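PDB 6EO5: PpBBE-like 1 D396N from Physcomitrella patens subsp. patens, which is a variant of a cellobiose-oxidising, FAD-dependent berberine bridge enzyme homolog of the VAO family. Local coordinates for residues A[242-256]-A[267-281]. Residues are numbered along the deposited sequence; the frame is centred on the assembly and turned at random.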
loop_
_atom_site.group_PDB
_atom_site.type_symbol
_atom_site.label_atom_id
_atom_site.label_comp_id
_atom_site.label_asym_id
_atom_site.label_seq_id
_atom_site.Cartn_x
_atom_site.Cartn_y
_atom_site.Cartn_z
ATOM N N PHE A 242 22.577 -8.526 -1.464
ATOM C CA PHE A 242 21.226 -8.272 -1.964
ATOM C C PHE A 242 21.236 -7.238 -3.086
ATOM O O PHE A 242 20.620 -7.448 -4.139
ATOM C CB PHE A 242 20.325 -7.832 -0.806
ATOM C CG PHE A 242 19.033 -7.183 -1.237
ATOM C CD1 PHE A 242 18.043 -7.920 -1.889
ATOM C CD2 PHE A 242 18.797 -5.834 -0.958
ATOM C CE1 PHE A 242 16.844 -7.324 -2.277
ATOM C CE2 PHE A 242 17.604 -5.222 -1.337
ATOM C CZ PHE A 242 16.620 -5.976 -2.003
ATOM N N GLN A 243 21.949 -6.118 -2.882
ATOM C CA GLN A 243 22.042 -5.068 -3.901
ATOM C C GLN A 243 22.661 -5.583 -5.195
ATOM O O GLN A 243 22.150 -5.319 -6.288
ATOM C CB GLN A 243 22.863 -3.896 -3.382
ATOM C CG GLN A 243 22.088 -2.895 -2.579
ATOM C CD GLN A 243 22.808 -1.562 -2.482
ATOM O OE1 GLN A 243 22.192 -0.536 -2.203
ATOM N NE2 GLN A 243 24.124 -1.575 -2.703
ATOM N N SER A 244 23.797 -6.280 -5.094
ATOM C CA SER A 244 24.449 -6.807 -6.289
ATOM C C SER A 244 23.534 -7.766 -7.024
ATOM O O SER A 244 23.351 -7.655 -8.238
ATOM C CB SER A 244 25.748 -7.507 -5.916
ATOM O OG SER A 244 26.531 -6.668 -5.101
ATOM N N TRP A 245 22.945 -8.713 -6.287
ATOM C CA TRP A 245 22.028 -9.683 -6.874
ATOM C C TRP A 245 20.802 -9.003 -7.476
ATOM O O TRP A 245 20.341 -9.384 -8.568
ATOM C CB TRP A 245 21.614 -10.691 -5.800
ATOM C CG TRP A 245 20.476 -11.618 -6.190
ATOM C CD1 TRP A 245 20.562 -12.728 -6.969
ATOM C CD2 TRP A 245 19.094 -11.517 -5.788
ATOM N NE1 TRP A 245 19.329 -13.320 -7.089
ATOM C CE2 TRP A 245 18.410 -12.599 -6.375
ATOM C CE3 TRP A 245 18.373 -10.617 -4.991
ATOM C CZ2 TRP A 245 17.042 -12.813 -6.187
ATOM C CZ3 TRP A 245 17.008 -10.829 -4.813
ATOM C CH2 TRP A 245 16.361 -11.915 -5.409
ATOM N N GLY A 246 20.259 -7.995 -6.770
ATOM C CA GLY A 246 19.008 -7.373 -7.181
ATOM C C GLY A 246 19.073 -6.711 -8.540
ATOM O O GLY A 246 18.068 -6.671 -9.262
ATOM N N LEU A 247 20.249 -6.201 -8.916
ATOM C CA LEU A 247 20.427 -5.558 -10.215
ATOM C C LEU A 247 20.086 -6.470 -11.391
ATOM O O LEU A 247 19.833 -5.959 -12.486
ATOM C CB LEU A 247 21.865 -5.061 -10.359
ATOM C CG LEU A 247 22.140 -3.777 -9.570
ATOM C CD1 LEU A 247 23.620 -3.546 -9.299
ATOM C CD2 LEU A 247 21.534 -2.593 -10.311
ATOM N N ASN A 248 20.065 -7.802 -11.205
ATOM C CA ASN A 248 19.943 -8.721 -12.336
ATOM C C ASN A 248 18.839 -9.758 -12.162
ATOM O O ASN A 248 18.865 -10.794 -12.835
ATOM C CB ASN A 248 21.276 -9.429 -12.589
ATOM C CG ASN A 248 22.371 -8.469 -12.993
ATOM O OD1 ASN A 248 23.322 -8.245 -12.243
ATOM N ND2 ASN A 248 22.233 -7.877 -14.174
ATOM N N VAL A 249 17.867 -9.505 -11.295
ATOM C CA VAL A 249 16.822 -10.480 -11.010
ATOM C C VAL A 249 15.788 -10.466 -12.129
ATOM O O VAL A 249 15.249 -9.395 -12.450
ATOM C CB VAL A 249 16.173 -10.192 -9.651
ATOM C CG1 VAL A 249 15.049 -11.170 -9.388
ATOM C CG2 VAL A 249 17.235 -10.232 -8.538
ATOM N N PRO A 250 15.488 -11.609 -12.747
ATOM C CA PRO A 250 14.473 -11.633 -13.807
ATOM C C PRO A 250 13.084 -11.456 -13.225
ATOM O O PRO A 250 12.843 -11.698 -12.041
ATOM C CB PRO A 250 14.637 -13.021 -14.442
ATOM C CG PRO A 250 15.309 -13.853 -13.357
ATOM C CD PRO A 250 16.160 -12.911 -12.568
ATOM N N ALA A 251 12.160 -11.055 -14.103
ATOM C CA ALA A 251 10.830 -10.625 -13.688
ATOM C C ALA A 251 10.030 -11.716 -12.994
ATOM O O ALA A 251 9.102 -11.387 -12.244
ATOM C CB ALA A 251 10.038 -10.110 -14.890
ATOM N N GLU A 252 10.351 -12.997 -13.222
ATOM C CA GLU A 252 9.600 -14.069 -12.567
ATOM C C GLU A 252 9.830 -14.121 -11.059
ATOM O O GLU A 252 9.152 -14.899 -10.382
ATOM C CB GLU A 252 9.944 -15.434 -13.180
ATOM C CG GLU A 252 9.451 -15.655 -14.603
ATOM C CD GLU A 252 10.172 -14.793 -15.619
ATOM O OE1 GLU A 252 11.374 -14.509 -15.424
ATOM O OE2 GLU A 252 9.528 -14.386 -16.606
ATOM N N ILE A 253 10.732 -13.299 -10.516
ATOM C CA ILE A 253 11.019 -13.246 -9.085
ATOM C C ILE A 253 10.690 -11.852 -8.556
ATOM O O ILE A 253 11.071 -10.841 -9.156
ATOM C CB ILE A 253 12.489 -13.604 -8.794
ATOM C CG1 ILE A 253 12.714 -15.110 -8.959
ATOM C CG2 ILE A 253 12.901 -13.130 -7.410
ATOM C CD1 ILE A 253 14.056 -15.581 -8.482
ATOM N N SER A 254 9.987 -11.803 -7.434
ATOM C CA SER A 254 9.800 -10.586 -6.656
ATOM C C SER A 254 10.325 -10.863 -5.256
ATOM O O SER A 254 9.928 -11.850 -4.632
ATOM C CB SER A 254 8.330 -10.164 -6.589
ATOM O OG SER A 254 7.854 -9.689 -7.835
ATOM N N ALA A 255 11.219 -10.013 -4.765
ATOM C CA ALA A 255 11.862 -10.272 -3.489
ATOM C C ALA A 255 11.910 -8.994 -2.679
ATOM O O ALA A 255 11.806 -7.887 -3.211
ATOM C CB ALA A 255 13.285 -10.828 -3.655
ATOM N N ALA A 256 12.073 -9.169 -1.375
ATOM C CA ALA A 256 12.216 -8.073 -0.435
ATOM C C ALA A 256 13.277 -8.463 0.575
ATOM O O ALA A 256 13.366 -9.629 0.967
ATOM C CB ALA A 256 10.900 -7.751 0.282
ATOM N N LEU A 267 16.375 -12.365 3.186
ATOM C CA LEU A 267 15.847 -12.155 1.848
ATOM C C LEU A 267 14.660 -13.087 1.696
ATOM O O LEU A 267 14.791 -14.290 1.926
ATOM C CB LEU A 267 16.894 -12.440 0.772
ATOM C CG LEU A 267 16.378 -12.363 -0.663
ATOM C CD1 LEU A 267 15.857 -10.968 -0.970
ATOM C CD2 LEU A 267 17.454 -12.764 -1.651
ATOM N N GLU A 268 13.503 -12.536 1.354
ATOM C CA GLU A 268 12.306 -13.326 1.117
ATOM C C GLU A 268 11.781 -13.051 -0.287
ATOM O O GLU A 268 11.829 -11.912 -0.759
ATOM C CB GLU A 268 11.227 -13.029 2.157
ATOM C CG GLU A 268 10.013 -13.922 1.993
ATOM C CD GLU A 268 8.929 -13.674 3.020
ATOM O OE1 GLU A 268 9.030 -12.663 3.759
ATOM O OE2 GLU A 268 7.976 -14.500 3.077
ATOM N N GLY A 269 11.282 -14.091 -0.961
ATOM C CA GLY A 269 10.847 -13.889 -2.330
ATOM C C GLY A 269 9.936 -14.976 -2.854
ATOM O O GLY A 269 9.807 -16.058 -2.280
ATOM N N THR A 270 9.307 -14.662 -3.982
ATOM C CA THR A 270 8.418 -15.573 -4.678
ATOM C C THR A 270 8.874 -15.704 -6.122
ATOM O O THR A 270 9.093 -14.693 -6.803
ATOM C CB THR A 270 6.971 -15.077 -4.616
ATOM O OG1 THR A 270 6.548 -15.026 -3.243
ATOM C CG2 THR A 270 6.052 -16.007 -5.420
ATOM N N TYR A 271 9.017 -16.950 -6.579
ATOM C CA TYR A 271 9.442 -17.280 -7.938
ATOM C C TYR A 271 8.273 -17.912 -8.680
ATOM O O TYR A 271 7.726 -18.932 -8.236
ATOM C CB TYR A 271 10.644 -18.222 -7.914
ATOM C CG TYR A 271 11.003 -18.811 -9.252
ATOM C CD1 TYR A 271 11.083 -18.013 -10.387
ATOM C CD2 TYR A 271 11.282 -20.172 -9.382
ATOM C CE1 TYR A 271 11.414 -18.554 -11.623
ATOM C CE2 TYR A 271 11.619 -20.730 -10.616
ATOM C CZ TYR A 271 11.686 -19.917 -11.731
ATOM O OH TYR A 271 12.022 -20.467 -12.949
ATOM N N LEU A 272 7.880 -17.296 -9.794
ATOM C CA LEU A 272 6.806 -17.817 -10.643
ATOM C C LEU A 272 7.353 -18.933 -11.540
ATOM O O LEU A 272 7.544 -18.782 -12.750
ATOM C CB LEU A 272 6.190 -16.692 -11.461
ATOM C CG LEU A 272 5.538 -15.583 -10.646
ATOM C CD1 LEU A 272 5.131 -14.447 -11.558
ATOM C CD2 LEU A 272 4.344 -16.117 -9.899
ATOM N N GLY A 273 7.586 -20.083 -10.922
ATOM C CA GLY A 273 8.276 -21.161 -11.599
ATOM C C GLY A 273 8.434 -22.342 -10.668
ATOM O O GLY A 273 8.036 -22.302 -9.499
ATOM N N LYS A 274 9.021 -23.406 -11.213
ATOM C CA LYS A 274 9.219 -24.642 -10.468
ATOM C C LYS A 274 10.446 -24.550 -9.569
ATOM O O LYS A 274 11.474 -23.972 -9.942
ATOM C CB LYS A 274 9.366 -25.822 -11.426
ATOM C CG LYS A 274 8.100 -26.178 -12.176
ATOM C CD LYS A 274 8.393 -27.195 -13.274
ATOM C CE LYS A 274 7.154 -27.509 -14.106
ATOM N NZ LYS A 274 7.446 -28.534 -15.166
ATOM N N LYS A 275 10.339 -25.158 -8.389
ATOM C CA LYS A 275 11.418 -25.095 -7.412
ATOM C C LYS A 275 12.732 -25.614 -7.986
ATOM O O LYS A 275 13.803 -25.080 -7.673
ATOM C CB LYS A 275 11.024 -25.880 -6.167
ATOM C CG LYS A 275 12.127 -25.979 -5.151
ATOM C CD LYS A 275 11.654 -26.712 -3.933
ATOM C CE LYS A 275 12.799 -26.999 -3.006
ATOM N NZ LYS A 275 12.270 -27.668 -1.790
ATOM N N THR A 276 12.677 -26.644 -8.838
ATOM C CA THR A 276 13.909 -27.172 -9.422
ATOM C C THR A 276 14.601 -26.179 -10.347
ATOM O O THR A 276 15.758 -26.406 -10.706
ATOM C CB THR A 276 13.645 -28.484 -10.184
ATOM O OG1 THR A 276 12.501 -28.343 -11.041
ATOM C CG2 THR A 276 13.423 -29.631 -9.221
ATOM N N SER A 277 13.939 -25.088 -10.728
ATOM C CA SER A 277 14.576 -24.035 -11.509
ATOM C C SER A 277 15.128 -22.884 -10.659
ATOM O O SER A 277 15.818 -22.020 -11.207
ATOM C CB SER A 277 13.581 -23.474 -12.530
ATOM O OG SER A 277 13.270 -24.425 -13.530
ATOM N N LEU A 278 14.868 -22.866 -9.343
ATOM C CA LEU A 278 15.117 -21.667 -8.542
ATOM C C LEU A 278 16.607 -21.406 -8.324
ATOM O O LEU A 278 17.052 -20.253 -8.389
ATOM C CB LEU A 278 14.401 -21.766 -7.191
ATOM C CG LEU A 278 14.738 -20.636 -6.197
ATOM C CD1 LEU A 278 14.248 -19.289 -6.697
ATOM C CD2 LEU A 278 14.197 -20.897 -4.806
ATOM N N LEU A 279 17.396 -22.444 -8.050
ATOM C CA LEU A 279 18.740 -22.202 -7.521
ATOM C C LEU A 279 19.665 -21.422 -8.452
ATOM O O LEU A 279 20.429 -20.583 -7.942
ATOM C CB LEU A 279 19.377 -23.527 -7.084
ATOM C CG LEU A 279 19.223 -23.774 -5.567
ATOM C CD1 LEU A 279 17.753 -23.816 -5.111
ATOM C CD2 LEU A 279 19.941 -25.042 -5.134
ATOM N N PRO A 280 19.661 -21.610 -9.778
ATOM C CA PRO A 280 20.471 -20.714 -10.620
ATOM C C PRO A 280 20.150 -19.255 -10.410
ATOM O O PRO A 280 21.022 -18.405 -10.616
ATOM C CB PRO A 280 20.119 -21.143 -12.047
ATOM C CG PRO A 280 19.593 -22.481 -11.916
ATOM C CD PRO A 280 18.952 -22.615 -10.585
ATOM N N LEU A 281 18.925 -18.934 -9.989
ATOM C CA LEU A 281 18.485 -17.548 -9.882
ATOM C C LEU A 281 18.799 -16.902 -8.533
ATOM O O LEU A 281 18.770 -15.673 -8.431
ATOM C CB LEU A 281 16.981 -17.458 -10.148
ATOM C CG LEU A 281 16.538 -18.046 -11.484
ATOM C CD1 LEU A 281 15.027 -18.084 -11.579
ATOM C CD2 LEU A 281 17.137 -17.262 -12.642
#
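Trp-245 reaches from helix 235-246 to helix 279-288, where its NE1 donates a nearly straight hydrogen bond (2.8 Å, 176°) to the backbone O of Leu-281, which lies in the indole plane. The two faces of the indole are covered: Val-249 CG2 sits over one, and Leu-267 CD2 makes a CH-pi contact with the opposite one, 4.1 Å from the centroid of the six-membered ring. Replacing this tryptophan by an alanine would probably leave Leu-281 O without its indole donor and open a gap between Val-249 and Leu-267.

Both helices pack on one face of an antiparallel beta hairpin, strands 253-259 and 264-271, the face that carries Ile-253 and Ala-255. The hairpin is central to a seven-stranded antiparallel sheet, consistent with the substrate-binding domain of VAO-type flavoproteins, and the side chain of Ala-256 lies about 9 Å from the bound FAD. Paired backbone bonds link Ser-254 with Thr-270 and Ala-256 with Glu-268, and Leu-272 N extends the ladder to Glu-252 O. Ala-255 faces Gly-269, their CA atoms 3.9 Å apart.

On the same face, Ile-253 can be followed outward. Its CB and CG2 pass Thr-270 O at the margin of contact, 4.1 and 4.2 Å away. With CG1 anti to the carbonyl carbon (chi1 -74°), that branch slants across Tyr-271, CG1 lying 3.6 Å from its CD1. The tip, CD1, ends among leucines, 3.9 Å from Leu-281 CB and slightly farther from Leu-278 CD1. Leu-281 continues the apolar patch, placing CD2 against Pro-250 CG.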